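Local coordinates for galactose-binding-like protein (Bacteroides thetaiotaomicron, PDB 7M1B) that is a SusE-like protein with a galactose-binding-like domain, probably binds carbohydrate, and may have a part in glycan breakdown, at residues 202-207 with 373-378; 269-274 with 343-348; 291-296 with 313-318. All blocks are in the same frame, centred on the assembly; numbering follows the deposited sequence.

Interaction 1: 202-207 with 373-378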
loop_
_atom_site.group_PDB
_atom_site.type_symbol
_atom_site.label_atom_id
_atom_site.label_comp_id
_atom_site.label_asym_id
_atom_site.label_seq_id
_atom_site.Cartn_x
_atom_site.Cartn_y
_atom_site.Cartn_z
ATOM N N GLU A 202 -0.986 7.640 -11.656
ATOM C CA GLU A 202 -0.069 6.549 -11.314
ATOM C C GLU A 202 0.473 5.987 -12.659
ATOM O O GLU A 202 -0.196 6.097 -13.712
ATOM C CB GLU A 202 -0.846 5.421 -10.638
ATOM C CG GLU A 202 -1.849 4.731 -11.566
ATOM C CD GLU A 202 -2.734 3.690 -10.893
ATOM O OE1 GLU A 202 -2.742 3.602 -9.646
ATOM O OE2 GLU A 202 -3.492 3.020 -11.629
ATOM N N GLU A 203 1.642 5.374 -12.567
ATOM C CA GLU A 203 2.163 4.559 -13.655
ATOM C C GLU A 203 2.551 3.228 -13.039
ATOM O O GLU A 203 2.838 3.181 -11.857
ATOM C CB GLU A 203 3.371 5.244 -14.319
ATOM C CG GLU A 203 4.627 5.353 -13.447
ATOM C CD GLU A 203 5.758 6.229 -13.975
ATOM O OE1 GLU A 203 6.904 5.707 -14.078
ATOM O OE2 GLU A 203 5.531 7.461 -14.197
ATOM N N LYS A 204 2.768 2.202 -13.903
ATOM C CA LYS A 204 3.355 0.970 -13.407
ATOM C C LYS A 204 4.842 1.261 -13.189
ATOM O O LYS A 204 5.572 1.611 -14.155
ATOM C CB LYS A 204 3.187 -0.112 -14.494
ATOM C CG LYS A 204 3.675 -1.487 -14.042
ATOM C CD LYS A 204 3.425 -2.447 -15.247
ATOM C CE LYS A 204 4.116 -3.762 -15.136
ATOM N NZ LYS A 204 3.586 -4.573 -16.260
ATOM N N LEU A 205 5.365 1.064 -11.952
ATOM C CA LEU A 205 6.763 1.359 -11.717
ATOM C C LEU A 205 7.618 0.337 -12.495
ATOM O O LEU A 205 7.268 -0.850 -12.597
ATOM C CB LEU A 205 7.051 1.325 -10.229
ATOM C CG LEU A 205 6.244 2.336 -9.418
ATOM C CD1 LEU A 205 6.639 2.208 -7.965
ATOM C CD2 LEU A 205 6.483 3.752 -9.953
ATOM N N ASP A 206 8.778 0.784 -12.953
ATOM C CA ASP A 206 9.666 -0.019 -13.819
ATOM C C ASP A 206 10.135 -1.274 -13.073
ATOM O O ASP A 206 10.975 -1.224 -12.180
ATOM C CB ASP A 206 10.863 0.880 -14.124
ATOM C CG ASP A 206 11.901 0.234 -15.082
ATOM O OD1 ASP A 206 11.816 -0.987 -15.319
ATOM O OD2 ASP A 206 12.878 0.950 -15.450
ATOM N N LEU A 207 9.603 -2.425 -13.505
ATOM C CA LEU A 207 9.867 -3.691 -12.854
ATOM C C LEU A 207 11.343 -4.083 -12.902
ATOM O O LEU A 207 11.822 -4.878 -12.063
ATOM C CB LEU A 207 8.976 -4.786 -13.449
ATOM C CG LEU A 207 7.503 -4.669 -13.032
ATOM C CD1 LEU A 207 6.590 -5.542 -13.915
ATOM C CD2 LEU A 207 7.281 -5.021 -11.529
ATOM N N GLN A 373 3.835 -13.002 -8.491
ATOM C CA GLN A 373 4.117 -11.697 -9.157
ATOM C C GLN A 373 3.602 -10.548 -8.297
ATOM O O GLN A 373 2.538 -10.706 -7.670
ATOM C CB GLN A 373 3.464 -11.662 -10.557
ATOM C CG GLN A 373 4.045 -10.560 -11.454
ATOM C CD GLN A 373 5.354 -10.848 -12.198
ATOM O OE1 GLN A 373 5.904 -9.941 -12.809
ATOM N NE2 GLN A 373 6.042 -11.944 -11.901
ATOM N N LEU A 374 4.304 -9.377 -8.342
ATOM C CA LEU A 374 3.807 -8.168 -7.643
ATOM C C LEU A 374 4.085 -6.970 -8.555
ATOM O O LEU A 374 5.238 -6.859 -9.052
ATOM C CB LEU A 374 4.628 -7.906 -6.386
ATOM C CG LEU A 374 4.463 -8.913 -5.272
ATOM C CD1 LEU A 374 5.440 -8.569 -4.143
ATOM C CD2 LEU A 374 3.007 -8.851 -4.774
ATOM N N TRP A 375 3.017 -6.277 -8.972
ATOM C CA TRP A 375 3.221 -5.053 -9.740
ATOM C C TRP A 375 2.814 -3.851 -8.904
ATOM O O TRP A 375 1.720 -3.841 -8.388
ATOM C CB TRP A 375 2.375 -5.087 -11.019
ATOM C CG TRP A 375 2.849 -6.049 -12.074
ATOM C CD1 TRP A 375 3.905 -6.914 -11.967
ATOM C CD2 TRP A 375 2.184 -6.296 -13.325
ATOM N NE1 TRP A 375 3.979 -7.651 -13.124
ATOM C CE2 TRP A 375 2.929 -7.296 -13.969
ATOM C CE3 TRP A 375 1.086 -5.703 -14.015
ATOM C CZ2 TRP A 375 2.577 -7.782 -15.242
ATOM C CZ3 TRP A 375 0.781 -6.193 -15.274
ATOM C CH2 TRP A 375 1.502 -7.220 -15.899
ATOM N N PHE A 376 3.673 -2.812 -8.859
ATOM C CA PHE A 376 3.423 -1.626 -8.022
ATOM C C PHE A 376 3.091 -0.441 -8.944
ATOM O O PHE A 376 3.703 -0.314 -10.004
ATOM C CB PHE A 376 4.639 -1.304 -7.169
ATOM C CG PHE A 376 4.688 -2.107 -5.892
ATOM C CD1 PHE A 376 4.646 -3.479 -5.887
ATOM C CD2 PHE A 376 4.610 -1.429 -4.662
ATOM C CE1 PHE A 376 4.643 -4.144 -4.661
ATOM C CE2 PHE A 376 4.627 -2.105 -3.458
ATOM C CZ PHE A 376 4.493 -3.464 -3.479
ATOM N N TYR A 377 2.222 0.429 -8.463
ATOM C CA TYR A 377 1.802 1.589 -9.221
ATOM C C TYR A 377 2.024 2.818 -8.389
ATOM O O TYR A 377 1.833 2.756 -7.178
ATOM C CB TYR A 377 0.326 1.525 -9.643
ATOM C CG TYR A 377 0.049 0.397 -10.618
ATOM C CD1 TYR A 377 -0.146 -0.911 -10.142
ATOM C CD2 TYR A 377 0.049 0.607 -11.986
ATOM C CE1 TYR A 377 -0.352 -1.974 -11.009
ATOM C CE2 TYR A 377 -0.171 -0.441 -12.877
ATOM C CZ TYR A 377 -0.376 -1.730 -12.381
ATOM O OH TYR A 377 -0.613 -2.768 -13.243
ATOM N N GLY A 378 2.371 3.951 -9.026
ATOM C CA GLY A 378 2.466 5.185 -8.248
ATOM C C GLY A 378 3.142 6.252 -9.131
ATOM O O GLY A 378 3.219 6.133 -10.366
HETATM O O HOH W 1 5.683 -2.311 -10.832
#
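Lys204 lies over one face of the Trp375 indole. Its CG is anti to the backbone N (chi1 -176°), and the chain beyond is extended. Lys204 NZ sits 3.2 Å from the centroid of the six-membered ring of Trp375, only 7° off the ring normal. This is a cation-pi contact, and Lys204 CE adds a CH-pi contact to the same ring. Leu207 comes over the same face at the pyrrole end. Its side chain crosses the indole at about a right angle, with Leu207 CD1 3.4 Å from Trp375 NE1. The N-H of Trp375 NE1 points in the ring plane to Gln373 OE1 (3.0 Å), a bond that should limit the turning of the indole. Glu202 OE1 reaches Tyr377 CB, but this oxygen is held by Ser269. On the sheet face away from Lys204 and Tyr377, Leu205 CD1 packs on Phe376 CB at 4.1 Å. Backbone bonds join Glu203 and Gly378 in both directions, and Leu205 N gives a third to Phe376 O (2.9 Å). Water 1 bridges Leu205 O and Phe376 N. The short strand 203-204 thus pairs antiparallel with strand 370-380, in a sheet consistent with the galactose-binding-like beta-sandwich.

Interaction 2: 269-274 with 343-348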
loop_
_atom_site.group_PDB
_atom_site.type_symbol
_atom_site.label_atom_id
_atom_site.label_comp_id
_atom_site.label_asym_id
_atom_site.label_seq_id
_atom_site.Cartn_x
_atom_site.Cartn_y
_atom_site.Cartn_z
ATOM N N SER A 269 0.413 4.267 -5.077
ATOM C CA SER A 269 -1.030 4.257 -5.208
ATOM C C SER A 269 -1.624 2.903 -4.849
ATOM O O SER A 269 -2.554 2.833 -4.075
ATOM C CB SER A 269 -1.519 4.730 -6.554
ATOM O OG SER A 269 -0.926 3.920 -7.598
ATOM N N ARG A 270 -1.162 1.856 -5.508
ATOM C CA ARG A 270 -1.761 0.534 -5.324
ATOM C C ARG A 270 -0.802 -0.521 -5.879
ATOM O O ARG A 270 0.231 -0.172 -6.475
ATOM C CB ARG A 270 -3.051 0.540 -6.175
ATOM C CG ARG A 270 -2.810 0.609 -7.678
ATOM C CD ARG A 270 -4.156 0.776 -8.444
ATOM N NE ARG A 270 -3.957 0.743 -9.901
ATOM C CZ ARG A 270 -3.864 -0.320 -10.724
ATOM N NH1 ARG A 270 -3.961 -1.569 -10.287
ATOM N NH2 ARG A 270 -3.666 -0.099 -12.013
ATOM N N PHE A 271 -1.062 -1.796 -5.552
ATOM C CA PHE A 271 -0.297 -2.850 -6.198
ATOM C C PHE A 271 -1.236 -4.011 -6.504
ATOM O O PHE A 271 -2.358 -4.086 -5.997
ATOM C CB PHE A 271 0.884 -3.278 -5.292
ATOM C CG PHE A 271 0.531 -4.037 -4.027
ATOM C CD1 PHE A 271 0.070 -3.378 -2.869
ATOM C CD2 PHE A 271 0.491 -5.433 -4.042
ATOM C CE1 PHE A 271 -0.272 -4.104 -1.718
ATOM C CE2 PHE A 271 0.156 -6.149 -2.890
ATOM C CZ PHE A 271 -0.303 -5.495 -1.732
ATOM N N THR A 272 -0.752 -4.883 -7.400
ATOM C CA THR A 272 -1.482 -6.077 -7.808
ATOM C C THR A 272 -0.610 -7.283 -7.433
ATOM O O THR A 272 0.626 -7.255 -7.632
ATOM C CB THR A 272 -1.761 -6.166 -9.313
ATOM O OG1 THR A 272 -2.381 -4.922 -9.640
ATOM C CG2 THR A 272 -2.662 -7.316 -9.696
ATOM N N SER A 273 -1.233 -8.325 -6.835
ATOM C CA SER A 273 -0.501 -9.491 -6.310
ATOM C C SER A 273 -1.084 -10.734 -6.983
ATOM O O SER A 273 -2.317 -10.880 -7.126
ATOM C CB SER A 273 -0.785 -9.596 -4.788
ATOM O OG SER A 273 -0.089 -10.715 -4.305
ATOM N N TRP A 274 -0.194 -11.589 -7.533
ATOM C CA TRP A 274 -0.614 -12.888 -8.029
ATOM C C TRP A 274 -0.032 -14.030 -7.228
ATOM O O TRP A 274 1.155 -14.014 -6.934
ATOM C CB TRP A 274 -0.133 -13.110 -9.474
ATOM C CG TRP A 274 -0.894 -12.274 -10.469
ATOM C CD1 TRP A 274 -1.898 -12.733 -11.271
ATOM C CD2 TRP A 274 -0.591 -10.937 -10.892
ATOM N NE1 TRP A 274 -2.254 -11.766 -12.184
ATOM C CE2 TRP A 274 -1.471 -10.651 -11.966
ATOM C CE3 TRP A 274 0.291 -9.932 -10.451
ATOM C CZ2 TRP A 274 -1.500 -9.388 -12.600
ATOM C CZ3 TRP A 274 0.305 -8.715 -11.129
ATOM C CH2 TRP A 274 -0.588 -8.443 -12.171
ATOM N N PHE A 343 -4.778 -4.150 -4.371
ATOM C CA PHE A 343 -4.755 -3.534 -3.052
ATOM C C PHE A 343 -4.367 -2.060 -3.156
ATOM O O PHE A 343 -3.402 -1.731 -3.831
ATOM C CB PHE A 343 -3.707 -4.239 -2.142
ATOM C CG PHE A 343 -4.026 -5.708 -1.984
ATOM C CD1 PHE A 343 -4.981 -6.096 -1.055
ATOM C CD2 PHE A 343 -3.568 -6.670 -2.871
ATOM C CE1 PHE A 343 -5.340 -7.435 -0.926
ATOM C CE2 PHE A 343 -3.914 -8.004 -2.739
ATOM C CZ PHE A 343 -4.844 -8.388 -1.806
ATOM N N GLU A 344 -5.020 -1.171 -2.374
ATOM C CA GLU A 344 -4.731 0.255 -2.440
ATOM C C GLU A 344 -3.916 0.641 -1.207
ATOM O O GLU A 344 -3.981 -0.027 -0.150
ATOM C CB GLU A 344 -6.008 1.112 -2.403
ATOM C CG GLU A 344 -7.013 0.709 -3.442
ATOM C CD GLU A 344 -8.149 1.680 -3.592
ATOM O OE1 GLU A 344 -8.297 2.508 -2.719
ATOM O OE2 GLU A 344 -8.856 1.582 -4.600
ATOM N N PHE A 345 -3.026 1.609 -1.399
ATOM C CA PHE A 345 -2.214 2.063 -0.288
ATOM C C PHE A 345 -2.885 3.199 0.435
ATOM O O PHE A 345 -3.722 3.897 -0.152
ATOM C CB PHE A 345 -0.896 2.662 -0.756
ATOM C CG PHE A 345 0.073 1.584 -1.128
ATOM C CD1 PHE A 345 0.660 0.796 -0.103
ATOM C CD2 PHE A 345 0.305 1.229 -2.455
ATOM C CE1 PHE A 345 1.498 -0.243 -0.444
ATOM C CE2 PHE A 345 1.196 0.218 -2.768
ATOM C CZ PHE A 345 1.788 -0.514 -1.754
ATOM N N LEU A 346 -2.411 3.404 1.676
ATOM C CA LEU A 346 -2.872 4.559 2.441
ATOM C C LEU A 346 -2.442 5.867 1.745
ATOM O O LEU A 346 -1.411 5.864 1.068
ATOM C CB LEU A 346 -2.413 4.478 3.920
ATOM C CG LEU A 346 -2.791 3.236 4.729
ATOM C CD1 LEU A 346 -1.826 3.087 5.908
ATOM C CD2 LEU A 346 -4.233 3.305 5.244
ATOM N N ALA A 347 -3.290 6.929 1.792
ATOM C CA ALA A 347 -2.933 8.260 1.285
ATOM C C ALA A 347 -1.850 8.957 2.129
ATOM O O ALA A 347 -0.984 9.685 1.606
ATOM C CB ALA A 347 -4.149 9.130 1.090
ATOM N N ASP A 348 -1.848 8.701 3.435
ATOM C CA ASP A 348 -0.987 9.452 4.344
ATOM C C ASP A 348 0.340 8.705 4.480
ATOM O O ASP A 348 0.722 8.293 5.563
ATOM C CB ASP A 348 -1.754 9.694 5.639
ATOM C CG ASP A 348 -2.283 8.406 6.262
ATOM O OD1 ASP A 348 -2.536 7.424 5.507
ATOM O OD2 ASP A 348 -2.400 8.369 7.495
#
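Phe271, Phe343 and Phe345 form a cluster of three phenyl rings in which no pair makes a regular stack. Phe271 and Phe343 have planes 24° apart, but they are slid so far that the rings barely overlap. The closest approach is Phe271 CE1 to Phe343 CB, at 3.5 Å, and Phe271 CZ also meets Phe343 CG and CD2. Phe345 meets Phe271 differently. The two side chains cross at about a right angle, with their ring planes at 42°, and Phe345 CZ lies 3.5 Å from Phe271 CD1. Phe345 also turns a ring edge to the neighbouring backbone, with Phe345 CD2 3.4 Å from Arg270 N. Beyond the phenyls, Ser273 CB approaches the edge of the Phe343 ring at CE2.

The backbone beneath is an antiparallel pairing of strands 256-274 and 341-344, in what is probably a galactose-binding-like beta-sandwich. Phe271 and Phe343 are a hydrogen-bonded pair, with a bond in each direction, both nearly along the C=O axis. Strand 341-344 ends here, yet Phe345 N still gives a straight bond to Ser269 O (3.0 Å). That donor stands above the carbonyl plane. On the other side of strand 256-274, Ser269 and Arg270 both face Tyr377, which makes a classic beta bulge.

Arg270 and Glu344 point to the sheet face away from the phenyls. Arg270 CB touches Phe343 O at 3.3 Å, but the guanidinium leads away to a salt bridge from Arg270 NE to Glu202 and a cation-pi contact with Tyr377. On the phenyl face, Trp292, Val294 and Cys316 close over the cluster.

Interaction 3: 291-296 with 313-318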
loop_
_atom_site.group_PDB
_atom_site.type_symbol
_atom_site.label_atom_id
_atom_site.label_comp_id
_atom_site.label_asym_id
_atom_site.label_seq_id
_atom_site.Cartn_x
_atom_site.Cartn_y
_atom_site.Cartn_z
ATOM N N GLU A 291 -3.299 -12.754 5.028
ATOM C CA GLU A 291 -3.213 -11.387 5.506
ATOM C C GLU A 291 -1.763 -10.967 5.664
ATOM O O GLU A 291 -0.898 -11.719 6.122
ATOM C CB GLU A 291 -3.921 -11.221 6.849
ATOM C CG GLU A 291 -5.426 -11.343 6.711
ATOM C CD GLU A 291 -6.122 -10.910 8.008
ATOM O OE1 GLU A 291 -5.948 -9.726 8.444
ATOM O OE2 GLU A 291 -6.842 -11.724 8.588
ATOM N N TRP A 292 -1.503 -9.706 5.331
ATOM C CA TRP A 292 -0.168 -9.165 5.529
ATOM C C TRP A 292 -0.261 -7.634 5.614
ATOM O O TRP A 292 -1.294 -7.013 5.310
ATOM C CB TRP A 292 0.733 -9.598 4.343
ATOM C CG TRP A 292 0.418 -8.978 2.994
ATOM C CD1 TRP A 292 1.033 -7.902 2.382
ATOM C CD2 TRP A 292 -0.521 -9.516 2.029
ATOM N NE1 TRP A 292 0.443 -7.684 1.157
ATOM C CE2 TRP A 292 -0.478 -8.678 0.875
ATOM C CE3 TRP A 292 -1.428 -10.593 2.038
ATOM C CZ2 TRP A 292 -1.283 -8.902 -0.254
ATOM C CZ3 TRP A 292 -2.238 -10.803 0.928
ATOM C CH2 TRP A 292 -2.143 -9.986 -0.228
ATOM N N GLU A 293 0.864 -7.033 5.970
ATOM C CA GLU A 293 1.071 -5.619 5.896
ATOM C C GLU A 293 2.191 -5.315 4.919
ATOM O O GLU A 293 3.143 -6.067 4.834
ATOM C CB GLU A 293 1.422 -5.019 7.241
ATOM C CG GLU A 293 0.341 -5.363 8.289
ATOM C CD GLU A 293 0.751 -5.050 9.710
ATOM O OE1 GLU A 293 2.001 -4.872 9.972
ATOM O OE2 GLU A 293 -0.162 -5.134 10.582
ATOM N N VAL A 294 2.068 -4.160 4.261
ATOM C CA VAL A 294 3.168 -3.651 3.444
ATOM C C VAL A 294 3.788 -2.461 4.163
ATOM O O VAL A 294 3.032 -1.582 4.599
ATOM C CB VAL A 294 2.665 -3.209 2.055
ATOM C CG1 VAL A 294 3.897 -2.762 1.245
ATOM C CG2 VAL A 294 2.002 -4.408 1.335
ATOM N N TRP A 295 5.115 -2.503 4.382
ATOM C CA TRP A 295 5.840 -1.438 5.052
ATOM C C TRP A 295 6.850 -0.859 4.088
ATOM O O TRP A 295 7.277 -1.526 3.109
ATOM C CB TRP A 295 6.587 -2.064 6.258
ATOM C CG TRP A 295 5.659 -2.435 7.398
ATOM C CD1 TRP A 295 4.706 -3.436 7.433
ATOM C CD2 TRP A 295 5.564 -1.750 8.676
ATOM N NE1 TRP A 295 4.078 -3.453 8.649
ATOM C CE2 TRP A 295 4.614 -2.465 9.444
ATOM C CE3 TRP A 295 6.303 -0.739 9.310
ATOM C CZ2 TRP A 295 4.244 -2.066 10.754
ATOM C CZ3 TRP A 295 5.946 -0.339 10.591
ATOM C CH2 TRP A 295 4.958 -1.020 11.320
ATOM N N GLY A 296 7.285 0.360 4.364
ATOM C CA GLY A 296 8.287 0.916 3.439
ATOM C C GLY A 296 9.201 1.947 4.099
ATOM O O GLY A 296 8.862 2.497 5.164
ATOM N N LEU A 313 2.487 0.959 5.342
ATOM C CA LEU A 313 1.828 1.545 4.177
ATOM C C LEU A 313 0.456 0.958 3.833
ATOM O O LEU A 313 -0.297 1.639 3.113
ATOM C CB LEU A 313 2.710 1.325 2.930
ATOM C CG LEU A 313 4.188 1.682 3.085
ATOM C CD1 LEU A 313 4.949 1.347 1.790
ATOM C CD2 LEU A 313 4.460 3.155 3.472
ATOM N N ALA A 314 0.138 -0.286 4.233
ATOM C CA ALA A 314 -1.126 -0.925 3.835
ATOM C C ALA A 314 -1.334 -2.148 4.706
ATOM O O ALA A 314 -0.365 -2.772 5.161
ATOM C CB ALA A 314 -1.071 -1.382 2.386
ATOM N N ASP A 315 -2.624 -2.395 5.006
ATOM C CA ASP A 315 -3.077 -3.664 5.551
ATOM C C ASP A 315 -3.802 -4.345 4.411
ATOM O O ASP A 315 -4.622 -3.710 3.682
ATOM C CB ASP A 315 -4.080 -3.436 6.681
ATOM C CG ASP A 315 -3.456 -2.776 7.893
ATOM O OD1 ASP A 315 -2.525 -3.361 8.497
ATOM O OD2 ASP A 315 -3.973 -1.734 8.272
ATOM N N CYS A 316 -3.532 -5.646 4.276
ATOM C CA CYS A 316 -4.007 -6.328 3.099
ATOM C C CYS A 316 -4.584 -7.684 3.459
ATOM O O CYS A 316 -3.947 -8.420 4.235
ATOM C CB CYS A 316 -2.865 -6.580 2.115
ATOM S SG CYS A 316 -1.970 -5.100 1.583
ATOM N N GLU A 317 -5.670 -8.048 2.800
ATOM C CA GLU A 317 -6.226 -9.414 2.914
ATOM C C GLU A 317 -6.599 -9.963 1.542
ATOM O O GLU A 317 -7.442 -9.393 0.835
ATOM C CB GLU A 317 -7.429 -9.418 3.888
ATOM C CG GLU A 317 -8.039 -10.830 3.959
ATOM C CD GLU A 317 -9.076 -11.070 5.025
ATOM O OE1 GLU A 317 -9.414 -10.087 5.678
ATOM O OE2 GLU A 317 -9.540 -12.204 5.204
ATOM N N SER A 318 -5.962 -11.089 1.168
ATOM C CA SER A 318 -6.332 -11.822 -0.040
ATOM C C SER A 318 -7.633 -12.570 0.247
ATOM O O SER A 318 -7.699 -13.384 1.173
ATOM C CB SER A 318 -5.210 -12.773 -0.372
ATOM O OG SER A 318 -5.591 -13.724 -1.379
HETATM O O HOH W 2 -2.664 -5.721 9.886
#
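Strands 292-296 and 313-317 run antiparallel, their axes 4.7 Å apart at closest approach and their directions at 165°, and the backbones of Trp292 and Cys316 exchange two hydrogen bonds.

On the buried face, Cys316 lies over the Trp292 indole. Cys316 CB sits over the centre of the indole face, 3.4 Å from Trp292 CE2, in a CH-pi contact. The sulfur is more oblique, with Cys316 SG 3.6 Å from Trp292 NE1. Ser318 CB meets the far rim of the indole in its plane, near CZ3. An alanine in place of Trp292 would probably leave Cys316 CB and SG without their aromatic cover and open a gap beside Phe343 and Phe357, which also meet the indole. Along the same face, Val294 CG2 packs on Cys316 SG, and Val294 CB on Ala314 CB. Leu313 CD1 lies 3.6 Å from Gly296 N. Here the register slips: Leu313 N and Ala314 N both give bonds to Val294 O, at 2.7 Å and 3.2 Å. This is a classic beta bulge.

The other face is acidic. Glu291 and Glu317 stack their carboxylates nearly parallel, 11° apart, with their CG atoms in contact. Their like charges come near, Glu291 OE2 to Glu317 OE1 at 4.2 Å. Glu293 and Asp315 lie side by side, pointing the same way, with Glu293 OE2 3.6 Å from Asp315 OD1. Water 2 is close to both oxygens. Lys312 forms a salt bridge with Asp315, and Trp295 NE1 donates to Glu293 OE1. Glu293 and Asp315 would probably repel one another, and the water, the lysine and the indole N-H are likely to ease that repulsion on one sheet face, while the other is apolar.

All three contacts reach the same antiparallel sheet, probably of the galactose-binding-like sandwich. Interactions 1 and 2 lie on neighbouring strands of it, 370-380 and 256-274; their centres are about 10 Å apart. Trp375 O lies 2.9 Å from Thr272 N, and Glu202 OE1 2.8 Å from Ser269 OG, both probable hydrogen bonds. Interactions 2 and 3 have centres about 9 Å apart. They meet through the hydrophobic core, where Phe343 CZ is 3.5 Å from Trp292 CH2, and through a probable hydrogen bond from Leu346 N to Leu313 O. Interactions 1 and 3 do not touch; their nearest atoms are about 5 Å apart. Along the chain, interaction 3 is nested within interaction 2, and interaction 2 within interaction 1.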